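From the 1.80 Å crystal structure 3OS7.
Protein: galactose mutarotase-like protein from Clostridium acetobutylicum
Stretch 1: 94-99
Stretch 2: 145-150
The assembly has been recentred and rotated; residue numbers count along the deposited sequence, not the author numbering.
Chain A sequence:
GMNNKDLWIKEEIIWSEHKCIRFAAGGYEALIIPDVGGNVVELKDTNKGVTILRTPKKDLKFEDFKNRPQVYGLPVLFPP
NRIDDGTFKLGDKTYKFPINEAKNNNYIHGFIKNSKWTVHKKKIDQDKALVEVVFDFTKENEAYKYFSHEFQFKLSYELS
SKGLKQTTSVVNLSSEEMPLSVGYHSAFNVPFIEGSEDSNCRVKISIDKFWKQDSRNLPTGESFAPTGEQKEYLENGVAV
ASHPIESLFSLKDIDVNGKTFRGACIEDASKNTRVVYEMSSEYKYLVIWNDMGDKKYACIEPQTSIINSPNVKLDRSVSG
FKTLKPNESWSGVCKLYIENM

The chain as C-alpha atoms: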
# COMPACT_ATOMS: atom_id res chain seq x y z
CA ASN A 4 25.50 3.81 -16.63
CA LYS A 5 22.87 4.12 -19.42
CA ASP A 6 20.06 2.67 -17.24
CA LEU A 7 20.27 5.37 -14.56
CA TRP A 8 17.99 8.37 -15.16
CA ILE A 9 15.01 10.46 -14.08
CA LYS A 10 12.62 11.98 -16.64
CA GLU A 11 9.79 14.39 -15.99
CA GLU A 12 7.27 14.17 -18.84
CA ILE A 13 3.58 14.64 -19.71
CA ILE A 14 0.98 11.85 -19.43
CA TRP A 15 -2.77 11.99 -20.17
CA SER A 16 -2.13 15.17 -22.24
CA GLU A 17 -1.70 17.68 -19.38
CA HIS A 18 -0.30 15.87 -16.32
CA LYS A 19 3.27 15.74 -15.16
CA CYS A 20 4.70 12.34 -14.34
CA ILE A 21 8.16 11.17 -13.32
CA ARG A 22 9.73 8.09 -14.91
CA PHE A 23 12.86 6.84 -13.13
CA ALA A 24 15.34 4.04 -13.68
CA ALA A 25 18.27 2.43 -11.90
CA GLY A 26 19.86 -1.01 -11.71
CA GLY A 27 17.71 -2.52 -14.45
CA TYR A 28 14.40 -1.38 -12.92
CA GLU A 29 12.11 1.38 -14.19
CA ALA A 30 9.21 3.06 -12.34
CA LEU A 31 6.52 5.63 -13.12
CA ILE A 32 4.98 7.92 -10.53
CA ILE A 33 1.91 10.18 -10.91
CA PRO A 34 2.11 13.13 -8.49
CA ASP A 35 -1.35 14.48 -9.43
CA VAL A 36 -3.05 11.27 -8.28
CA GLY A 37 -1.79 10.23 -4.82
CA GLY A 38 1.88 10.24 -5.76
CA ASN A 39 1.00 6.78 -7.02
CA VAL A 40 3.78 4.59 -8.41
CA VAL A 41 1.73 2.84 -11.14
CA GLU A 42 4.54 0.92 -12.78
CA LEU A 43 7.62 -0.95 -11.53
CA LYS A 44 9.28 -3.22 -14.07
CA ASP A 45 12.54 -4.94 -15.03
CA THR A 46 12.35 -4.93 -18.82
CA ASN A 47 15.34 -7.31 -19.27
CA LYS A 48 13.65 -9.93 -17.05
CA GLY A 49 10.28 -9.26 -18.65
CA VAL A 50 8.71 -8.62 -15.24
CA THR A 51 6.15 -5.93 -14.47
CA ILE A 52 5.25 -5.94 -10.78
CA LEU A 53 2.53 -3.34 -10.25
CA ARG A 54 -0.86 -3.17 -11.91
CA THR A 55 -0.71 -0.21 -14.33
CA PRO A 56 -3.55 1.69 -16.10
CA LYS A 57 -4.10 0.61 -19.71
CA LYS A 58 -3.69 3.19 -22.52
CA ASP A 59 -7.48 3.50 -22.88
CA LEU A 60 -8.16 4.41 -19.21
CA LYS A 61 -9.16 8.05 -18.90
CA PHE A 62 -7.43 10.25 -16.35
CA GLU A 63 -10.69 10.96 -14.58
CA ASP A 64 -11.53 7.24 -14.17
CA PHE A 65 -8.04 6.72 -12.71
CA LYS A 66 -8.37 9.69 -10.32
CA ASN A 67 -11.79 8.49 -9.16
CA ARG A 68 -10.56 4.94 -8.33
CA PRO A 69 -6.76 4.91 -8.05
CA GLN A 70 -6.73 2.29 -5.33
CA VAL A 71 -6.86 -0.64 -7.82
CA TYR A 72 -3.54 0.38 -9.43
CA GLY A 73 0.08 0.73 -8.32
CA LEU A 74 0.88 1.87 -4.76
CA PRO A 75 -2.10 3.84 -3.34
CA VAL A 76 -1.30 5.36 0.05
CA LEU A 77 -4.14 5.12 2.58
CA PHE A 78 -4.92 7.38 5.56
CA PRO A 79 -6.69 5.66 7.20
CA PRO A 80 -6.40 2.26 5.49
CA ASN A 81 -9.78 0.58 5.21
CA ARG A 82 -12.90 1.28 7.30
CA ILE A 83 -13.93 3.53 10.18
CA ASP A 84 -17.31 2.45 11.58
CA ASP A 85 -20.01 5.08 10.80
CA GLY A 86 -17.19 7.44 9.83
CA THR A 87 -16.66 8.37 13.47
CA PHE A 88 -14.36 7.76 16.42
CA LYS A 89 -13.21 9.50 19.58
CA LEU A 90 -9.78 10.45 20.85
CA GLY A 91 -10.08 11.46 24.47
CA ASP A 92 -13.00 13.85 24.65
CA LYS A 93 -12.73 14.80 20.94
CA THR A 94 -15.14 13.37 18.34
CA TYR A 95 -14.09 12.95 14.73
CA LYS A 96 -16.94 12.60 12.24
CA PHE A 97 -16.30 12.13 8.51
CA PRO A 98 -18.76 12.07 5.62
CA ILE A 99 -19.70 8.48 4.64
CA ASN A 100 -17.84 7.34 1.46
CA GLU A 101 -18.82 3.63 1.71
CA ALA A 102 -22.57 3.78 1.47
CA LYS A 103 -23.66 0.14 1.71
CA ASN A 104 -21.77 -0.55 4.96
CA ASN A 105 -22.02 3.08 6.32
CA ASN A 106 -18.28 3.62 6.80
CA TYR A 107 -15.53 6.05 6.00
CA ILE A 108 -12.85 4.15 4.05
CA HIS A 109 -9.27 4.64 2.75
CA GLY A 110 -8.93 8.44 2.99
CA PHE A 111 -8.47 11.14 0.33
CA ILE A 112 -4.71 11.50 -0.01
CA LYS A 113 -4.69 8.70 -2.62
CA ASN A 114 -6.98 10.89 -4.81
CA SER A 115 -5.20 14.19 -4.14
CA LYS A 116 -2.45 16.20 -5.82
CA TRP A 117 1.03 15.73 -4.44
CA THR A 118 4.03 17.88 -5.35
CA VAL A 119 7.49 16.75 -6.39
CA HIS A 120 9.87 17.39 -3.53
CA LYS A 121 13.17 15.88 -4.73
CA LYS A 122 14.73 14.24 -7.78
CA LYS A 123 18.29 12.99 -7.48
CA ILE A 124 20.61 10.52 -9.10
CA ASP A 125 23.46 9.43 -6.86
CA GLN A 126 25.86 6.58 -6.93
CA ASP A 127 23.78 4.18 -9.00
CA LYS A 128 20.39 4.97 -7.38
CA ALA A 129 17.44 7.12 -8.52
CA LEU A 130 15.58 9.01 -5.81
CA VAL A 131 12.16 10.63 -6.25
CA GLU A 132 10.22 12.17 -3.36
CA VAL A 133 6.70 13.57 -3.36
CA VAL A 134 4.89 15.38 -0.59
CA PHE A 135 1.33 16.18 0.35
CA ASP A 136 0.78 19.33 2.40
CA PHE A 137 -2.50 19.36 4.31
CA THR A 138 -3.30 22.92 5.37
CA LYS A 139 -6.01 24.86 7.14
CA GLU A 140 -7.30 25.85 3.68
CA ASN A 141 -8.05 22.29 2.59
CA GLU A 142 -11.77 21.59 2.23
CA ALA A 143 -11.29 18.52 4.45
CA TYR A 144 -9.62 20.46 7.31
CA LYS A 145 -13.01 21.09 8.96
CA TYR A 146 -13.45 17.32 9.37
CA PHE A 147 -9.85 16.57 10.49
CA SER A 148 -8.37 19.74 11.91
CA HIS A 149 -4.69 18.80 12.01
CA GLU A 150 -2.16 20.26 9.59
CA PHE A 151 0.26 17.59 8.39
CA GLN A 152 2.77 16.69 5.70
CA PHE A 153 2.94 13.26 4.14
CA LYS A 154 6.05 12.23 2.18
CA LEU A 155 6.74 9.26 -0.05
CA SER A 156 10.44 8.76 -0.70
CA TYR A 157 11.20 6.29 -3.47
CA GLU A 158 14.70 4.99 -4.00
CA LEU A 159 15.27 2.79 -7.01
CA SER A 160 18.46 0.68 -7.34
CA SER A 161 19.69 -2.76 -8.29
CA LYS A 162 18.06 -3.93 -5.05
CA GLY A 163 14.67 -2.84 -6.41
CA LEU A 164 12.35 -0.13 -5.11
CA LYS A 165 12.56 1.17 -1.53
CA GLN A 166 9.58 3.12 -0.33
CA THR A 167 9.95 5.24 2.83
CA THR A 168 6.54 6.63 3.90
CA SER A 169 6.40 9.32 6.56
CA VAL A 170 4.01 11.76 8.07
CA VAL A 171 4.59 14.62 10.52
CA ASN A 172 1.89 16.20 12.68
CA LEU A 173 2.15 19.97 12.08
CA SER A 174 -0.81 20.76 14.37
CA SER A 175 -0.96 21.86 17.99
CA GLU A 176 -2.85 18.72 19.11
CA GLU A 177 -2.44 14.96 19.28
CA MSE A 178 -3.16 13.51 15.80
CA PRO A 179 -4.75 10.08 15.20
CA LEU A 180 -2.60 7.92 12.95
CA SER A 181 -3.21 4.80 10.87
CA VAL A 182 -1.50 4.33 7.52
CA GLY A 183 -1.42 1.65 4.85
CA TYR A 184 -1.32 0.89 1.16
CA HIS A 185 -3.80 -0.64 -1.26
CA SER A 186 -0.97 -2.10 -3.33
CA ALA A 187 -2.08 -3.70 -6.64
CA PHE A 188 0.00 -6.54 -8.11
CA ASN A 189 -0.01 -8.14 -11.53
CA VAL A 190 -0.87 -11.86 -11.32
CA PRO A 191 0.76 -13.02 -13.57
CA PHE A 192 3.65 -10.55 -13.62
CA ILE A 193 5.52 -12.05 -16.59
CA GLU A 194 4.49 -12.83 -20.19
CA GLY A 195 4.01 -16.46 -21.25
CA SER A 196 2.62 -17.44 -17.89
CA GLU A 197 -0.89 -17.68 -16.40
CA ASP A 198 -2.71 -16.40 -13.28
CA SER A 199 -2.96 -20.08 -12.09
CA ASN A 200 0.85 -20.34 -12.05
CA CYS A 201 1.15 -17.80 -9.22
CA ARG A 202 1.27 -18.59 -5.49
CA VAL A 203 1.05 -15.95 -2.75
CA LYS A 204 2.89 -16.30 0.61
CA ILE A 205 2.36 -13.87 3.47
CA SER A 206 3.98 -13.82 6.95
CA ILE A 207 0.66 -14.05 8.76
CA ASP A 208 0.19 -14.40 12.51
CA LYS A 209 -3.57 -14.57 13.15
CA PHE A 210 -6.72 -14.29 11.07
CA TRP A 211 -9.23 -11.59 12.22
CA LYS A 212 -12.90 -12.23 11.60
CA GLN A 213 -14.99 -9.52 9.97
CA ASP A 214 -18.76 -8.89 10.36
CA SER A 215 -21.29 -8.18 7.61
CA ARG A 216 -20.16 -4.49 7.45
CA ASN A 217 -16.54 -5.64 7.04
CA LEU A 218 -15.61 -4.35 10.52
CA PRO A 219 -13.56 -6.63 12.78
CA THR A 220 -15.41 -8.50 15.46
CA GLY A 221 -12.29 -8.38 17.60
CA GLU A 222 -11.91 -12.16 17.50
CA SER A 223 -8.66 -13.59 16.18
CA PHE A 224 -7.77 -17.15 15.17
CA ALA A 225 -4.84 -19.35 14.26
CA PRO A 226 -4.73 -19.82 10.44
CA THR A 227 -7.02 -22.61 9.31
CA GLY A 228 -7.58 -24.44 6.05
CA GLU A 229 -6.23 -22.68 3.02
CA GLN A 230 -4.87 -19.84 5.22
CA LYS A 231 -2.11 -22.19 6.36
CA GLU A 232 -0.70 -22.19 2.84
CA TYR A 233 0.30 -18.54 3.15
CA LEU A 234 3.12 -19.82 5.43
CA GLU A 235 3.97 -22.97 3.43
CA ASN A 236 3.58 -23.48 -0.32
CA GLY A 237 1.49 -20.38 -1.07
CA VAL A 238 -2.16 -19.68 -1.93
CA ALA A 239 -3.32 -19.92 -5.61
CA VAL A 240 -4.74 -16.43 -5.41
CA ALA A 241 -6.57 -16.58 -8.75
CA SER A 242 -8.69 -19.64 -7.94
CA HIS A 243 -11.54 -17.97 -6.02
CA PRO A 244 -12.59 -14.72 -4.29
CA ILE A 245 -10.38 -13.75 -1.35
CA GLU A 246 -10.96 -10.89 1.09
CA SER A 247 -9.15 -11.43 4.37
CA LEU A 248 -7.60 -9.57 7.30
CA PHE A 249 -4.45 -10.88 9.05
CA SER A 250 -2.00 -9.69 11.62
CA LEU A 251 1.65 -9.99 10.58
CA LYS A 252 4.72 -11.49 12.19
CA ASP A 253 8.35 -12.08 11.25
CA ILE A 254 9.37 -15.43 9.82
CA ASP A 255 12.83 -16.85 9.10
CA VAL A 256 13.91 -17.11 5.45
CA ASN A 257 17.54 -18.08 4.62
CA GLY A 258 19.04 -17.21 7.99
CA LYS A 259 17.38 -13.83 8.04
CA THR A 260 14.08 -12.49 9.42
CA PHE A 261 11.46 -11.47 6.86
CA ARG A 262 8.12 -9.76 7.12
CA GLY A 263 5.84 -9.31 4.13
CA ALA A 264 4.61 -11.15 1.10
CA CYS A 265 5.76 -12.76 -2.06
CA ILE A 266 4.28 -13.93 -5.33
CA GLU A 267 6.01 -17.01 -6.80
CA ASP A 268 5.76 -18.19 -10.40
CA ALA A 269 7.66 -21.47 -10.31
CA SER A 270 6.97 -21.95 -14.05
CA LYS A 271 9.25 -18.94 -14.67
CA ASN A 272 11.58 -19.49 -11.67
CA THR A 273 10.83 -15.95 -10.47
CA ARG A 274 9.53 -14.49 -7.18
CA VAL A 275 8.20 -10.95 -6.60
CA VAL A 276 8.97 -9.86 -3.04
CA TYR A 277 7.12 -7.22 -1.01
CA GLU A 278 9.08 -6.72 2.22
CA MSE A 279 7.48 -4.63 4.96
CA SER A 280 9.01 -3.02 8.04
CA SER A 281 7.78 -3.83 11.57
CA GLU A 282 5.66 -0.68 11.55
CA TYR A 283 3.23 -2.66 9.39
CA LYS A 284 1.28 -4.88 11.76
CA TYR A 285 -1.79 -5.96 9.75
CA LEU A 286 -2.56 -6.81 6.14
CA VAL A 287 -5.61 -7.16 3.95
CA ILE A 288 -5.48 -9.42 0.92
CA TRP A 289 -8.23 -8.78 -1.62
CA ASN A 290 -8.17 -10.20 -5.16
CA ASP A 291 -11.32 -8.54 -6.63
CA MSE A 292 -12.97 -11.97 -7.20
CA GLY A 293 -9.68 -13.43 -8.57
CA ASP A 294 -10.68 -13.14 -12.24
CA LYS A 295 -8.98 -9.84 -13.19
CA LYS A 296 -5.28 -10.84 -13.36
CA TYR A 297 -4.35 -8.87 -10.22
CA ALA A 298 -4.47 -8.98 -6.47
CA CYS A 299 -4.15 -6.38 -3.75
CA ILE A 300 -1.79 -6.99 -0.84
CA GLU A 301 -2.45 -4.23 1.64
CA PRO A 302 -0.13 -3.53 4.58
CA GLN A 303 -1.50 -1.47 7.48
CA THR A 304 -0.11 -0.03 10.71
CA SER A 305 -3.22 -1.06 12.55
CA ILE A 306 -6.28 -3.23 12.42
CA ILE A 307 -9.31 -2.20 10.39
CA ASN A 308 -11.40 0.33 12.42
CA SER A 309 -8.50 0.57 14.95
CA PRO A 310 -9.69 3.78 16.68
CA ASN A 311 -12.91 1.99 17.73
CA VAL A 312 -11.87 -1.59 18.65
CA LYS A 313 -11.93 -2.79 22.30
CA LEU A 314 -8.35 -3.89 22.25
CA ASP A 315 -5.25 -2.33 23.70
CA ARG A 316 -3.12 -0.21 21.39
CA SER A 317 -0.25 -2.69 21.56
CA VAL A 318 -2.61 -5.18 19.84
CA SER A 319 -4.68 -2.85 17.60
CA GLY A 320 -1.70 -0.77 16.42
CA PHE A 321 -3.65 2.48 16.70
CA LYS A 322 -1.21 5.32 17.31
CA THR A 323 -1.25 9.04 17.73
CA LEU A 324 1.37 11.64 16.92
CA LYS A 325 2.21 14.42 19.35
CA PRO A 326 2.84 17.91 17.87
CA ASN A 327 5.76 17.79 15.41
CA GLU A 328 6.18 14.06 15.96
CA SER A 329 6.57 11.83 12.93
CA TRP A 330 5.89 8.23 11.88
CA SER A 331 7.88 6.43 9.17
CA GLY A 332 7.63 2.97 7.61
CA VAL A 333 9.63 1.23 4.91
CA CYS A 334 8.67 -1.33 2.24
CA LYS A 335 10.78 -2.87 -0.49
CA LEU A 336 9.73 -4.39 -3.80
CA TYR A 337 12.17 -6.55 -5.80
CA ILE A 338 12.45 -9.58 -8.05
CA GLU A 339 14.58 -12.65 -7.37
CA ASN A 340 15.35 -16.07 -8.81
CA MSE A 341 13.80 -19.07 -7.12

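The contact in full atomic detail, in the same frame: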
# COMPACT_ATOMS: atom_id res chain seq x y z
N THR A 94 -14.44 14.22 19.30
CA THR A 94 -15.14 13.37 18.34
C THR A 94 -14.76 13.78 16.93
O THR A 94 -14.81 14.96 16.56
CB THR A 94 -16.68 13.49 18.48
OG1 THR A 94 -17.08 13.18 19.81
CG2 THR A 94 -17.41 12.55 17.52
N TYR A 95 -14.36 12.79 16.14
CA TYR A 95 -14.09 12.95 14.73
C TYR A 95 -15.28 12.35 13.99
O TYR A 95 -15.71 11.23 14.30
CB TYR A 95 -12.82 12.19 14.38
CG TYR A 95 -11.58 12.81 14.96
CD1 TYR A 95 -11.15 12.49 16.25
CD2 TYR A 95 -10.84 13.72 14.24
CE1 TYR A 95 -10.03 13.08 16.80
CE2 TYR A 95 -9.72 14.30 14.76
CZ TYR A 95 -9.32 13.97 16.04
OH TYR A 95 -8.19 14.56 16.58
N LYS A 96 -15.81 13.08 13.03
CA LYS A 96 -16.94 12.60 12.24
C LYS A 96 -16.71 12.97 10.77
O LYS A 96 -16.59 14.14 10.43
CB LYS A 96 -18.24 13.18 12.79
CG LYS A 96 -19.49 12.53 12.21
CD LYS A 96 -20.74 13.28 12.67
CE LYS A 96 -21.99 12.45 12.54
NZ LYS A 96 -22.10 11.89 11.18
N PHE A 97 -16.60 11.94 9.93
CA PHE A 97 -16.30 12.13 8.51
C PHE A 97 -17.50 11.79 7.66
O PHE A 97 -18.28 10.92 8.02
CB PHE A 97 -15.15 11.22 8.09
CG PHE A 97 -13.95 11.27 8.99
CD1 PHE A 97 -13.56 12.45 9.61
CD2 PHE A 97 -13.18 10.13 9.17
CE1 PHE A 97 -12.45 12.49 10.42
CE2 PHE A 97 -12.05 10.16 10.00
CZ PHE A 97 -11.68 11.35 10.62
N PRO A 98 -17.65 12.44 6.50
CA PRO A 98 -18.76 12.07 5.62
C PRO A 98 -18.62 10.62 5.15
O PRO A 98 -17.52 10.21 4.88
CB PRO A 98 -18.63 13.04 4.45
CG PRO A 98 -17.91 14.21 5.01
CD PRO A 98 -16.96 13.65 6.03
N ILE A 99 -19.72 9.89 5.03
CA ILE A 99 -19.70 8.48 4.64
C ILE A 99 -19.34 8.34 3.15
O ILE A 99 -20.03 8.88 2.28
CB ILE A 99 -21.10 7.85 4.92
CG1 ILE A 99 -21.40 7.86 6.41
CG2 ILE A 99 -21.24 6.42 4.33
CD1 ILE A 99 -20.31 7.11 7.26
N LYS A 145 -11.90 21.02 7.99
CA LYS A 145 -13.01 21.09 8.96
C LYS A 145 -13.41 19.75 9.57
O LYS A 145 -13.94 19.71 10.71
CB LYS A 145 -14.25 21.74 8.32
CG LYS A 145 -14.83 21.01 7.15
CD LYS A 145 -16.03 21.80 6.58
CE LYS A 145 -16.01 21.83 5.04
NZ LYS A 145 -14.91 22.68 4.44
N TYR A 146 -13.19 18.65 8.84
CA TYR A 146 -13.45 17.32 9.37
C TYR A 146 -12.29 16.70 10.18
O TYR A 146 -12.52 15.84 11.04
CB TYR A 146 -13.82 16.35 8.25
CG TYR A 146 -15.00 16.81 7.45
CD1 TYR A 146 -16.27 16.77 7.98
CD2 TYR A 146 -14.82 17.31 6.17
CE1 TYR A 146 -17.37 17.20 7.25
CE2 TYR A 146 -15.90 17.74 5.43
CZ TYR A 146 -17.16 17.70 5.99
OH TYR A 146 -18.25 18.13 5.25
N PHE A 147 -11.06 17.10 9.85
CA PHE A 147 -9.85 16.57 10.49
C PHE A 147 -8.87 17.73 10.69
O PHE A 147 -8.00 18.00 9.84
CB PHE A 147 -9.27 15.47 9.63
CG PHE A 147 -8.17 14.73 10.28
CD1 PHE A 147 -8.44 13.80 11.25
CD2 PHE A 147 -6.85 14.94 9.90
CE1 PHE A 147 -7.40 13.08 11.86
CE2 PHE A 147 -5.82 14.21 10.49
CZ PHE A 147 -6.10 13.31 11.46
N SER A 148 -9.05 18.47 11.78
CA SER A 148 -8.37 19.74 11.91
C SER A 148 -6.95 19.60 12.48
O SER A 148 -6.62 20.14 13.55
CB SER A 148 -9.20 20.71 12.75
OG SER A 148 -10.47 20.88 12.15
N HIS A 149 -6.10 18.91 11.71
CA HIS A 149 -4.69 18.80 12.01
C HIS A 149 -3.91 19.02 10.74
O HIS A 149 -4.01 18.21 9.80
CB HIS A 149 -4.32 17.39 12.52
CG HIS A 149 -5.06 16.97 13.75
ND1 HIS A 149 -4.66 17.31 15.02
CD2 HIS A 149 -6.17 16.22 13.90
CE1 HIS A 149 -5.50 16.80 15.90
NE2 HIS A 149 -6.45 16.15 15.25
N GLU A 150 -3.13 20.10 10.67
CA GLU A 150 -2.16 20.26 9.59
C GLU A 150 -1.14 19.12 9.63
O GLU A 150 -0.75 18.65 10.69
CB GLU A 150 -1.47 21.63 9.64
CG GLU A 150 -2.46 22.78 9.36
CD GLU A 150 -1.79 24.13 9.11
OE1 GLU A 150 -0.96 24.54 9.93
OE2 GLU A 150 -2.13 24.80 8.10
O HOH W 1 -14.62 15.72 12.58

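Stretch 1 leaves a strand at Lys96 and continues as a loop. Stretch 2 has no regular strand to pair with it. No direct backbone-to-backbone hydrogen bond joins the two. The contact is made by aromatic side chains, one proline, one direct hydrogen bond and one bridging water. Together the two stretches bury 324 Å² of surface.

Thr94 begins stretch 1 and lies out of reach of stretch 2. Tyr95 is the first residue to make contact, and it is buried. Its CA-to-CB bond points sideways, but the m rotamer brings the end of the ring nearer to stretch 2. There Tyr95 OH hydrogen-bonds to His149 NE2 at 2.7 Å. Either atom could be the donor. The two rings meet rim to rim, with planes 25° apart. The hydroxyl lies near the plane of the imidazole, where the nitrogen lone pair or N-H is directed. His149 ND1 is hydrogen-bonded elsewhere in the structure, so both ring nitrogens are satisfied. Tyrosine suits this site because it joins a polar tip to an apolar ring. That ring packs obliquely on Phe147, with Tyr95 CE2 3.8 Å from Phe147 CD1.

Lys96 contributes through its backbone. Its extended side chain leads away from stretch 2 and remains exposed, as suits a charged amine. Water 1 accepts a hydrogen bond from Lys96 N at 2.9 Å and donates one to Tyr146 O at 2.6 Å. The water thus links the two main chains where they do not bond directly.

The backbones come closest, by CA atoms, at Phe97: Phe97 CA is 6.0 Å from Tyr146 CA. Its side chain also starts sideways and ends nearer to stretch 2. Phe97 CE1 approaches Tyr146 O at 3.4 Å, with the oxygen at the ring edge. Phe97 CD1 is 4.1 Å from Tyr146 CB, and Phe97 CZ is 4.1 Å from Phe147 CD1. Phe147 CD1 therefore lies close to both Tyr95 and Phe97. The carbon contacts are apolar and suit phenylalanine; the carbonyl oxygen meets the weakly positive C-H edge of the ring.

Pro98 closes the contact at a more exposed position. Its ring lies over one face of the Tyr146 ring. Pro98 CD is 3.8 Å from the centroid of the Tyr146 ring, 13° off the normal, in a CH-pi contact. The compact proline ring presents its C-H groups to the aromatic face. The CA-to-CB bond of Tyr146 points toward stretch 1. Ile99 is out of reach.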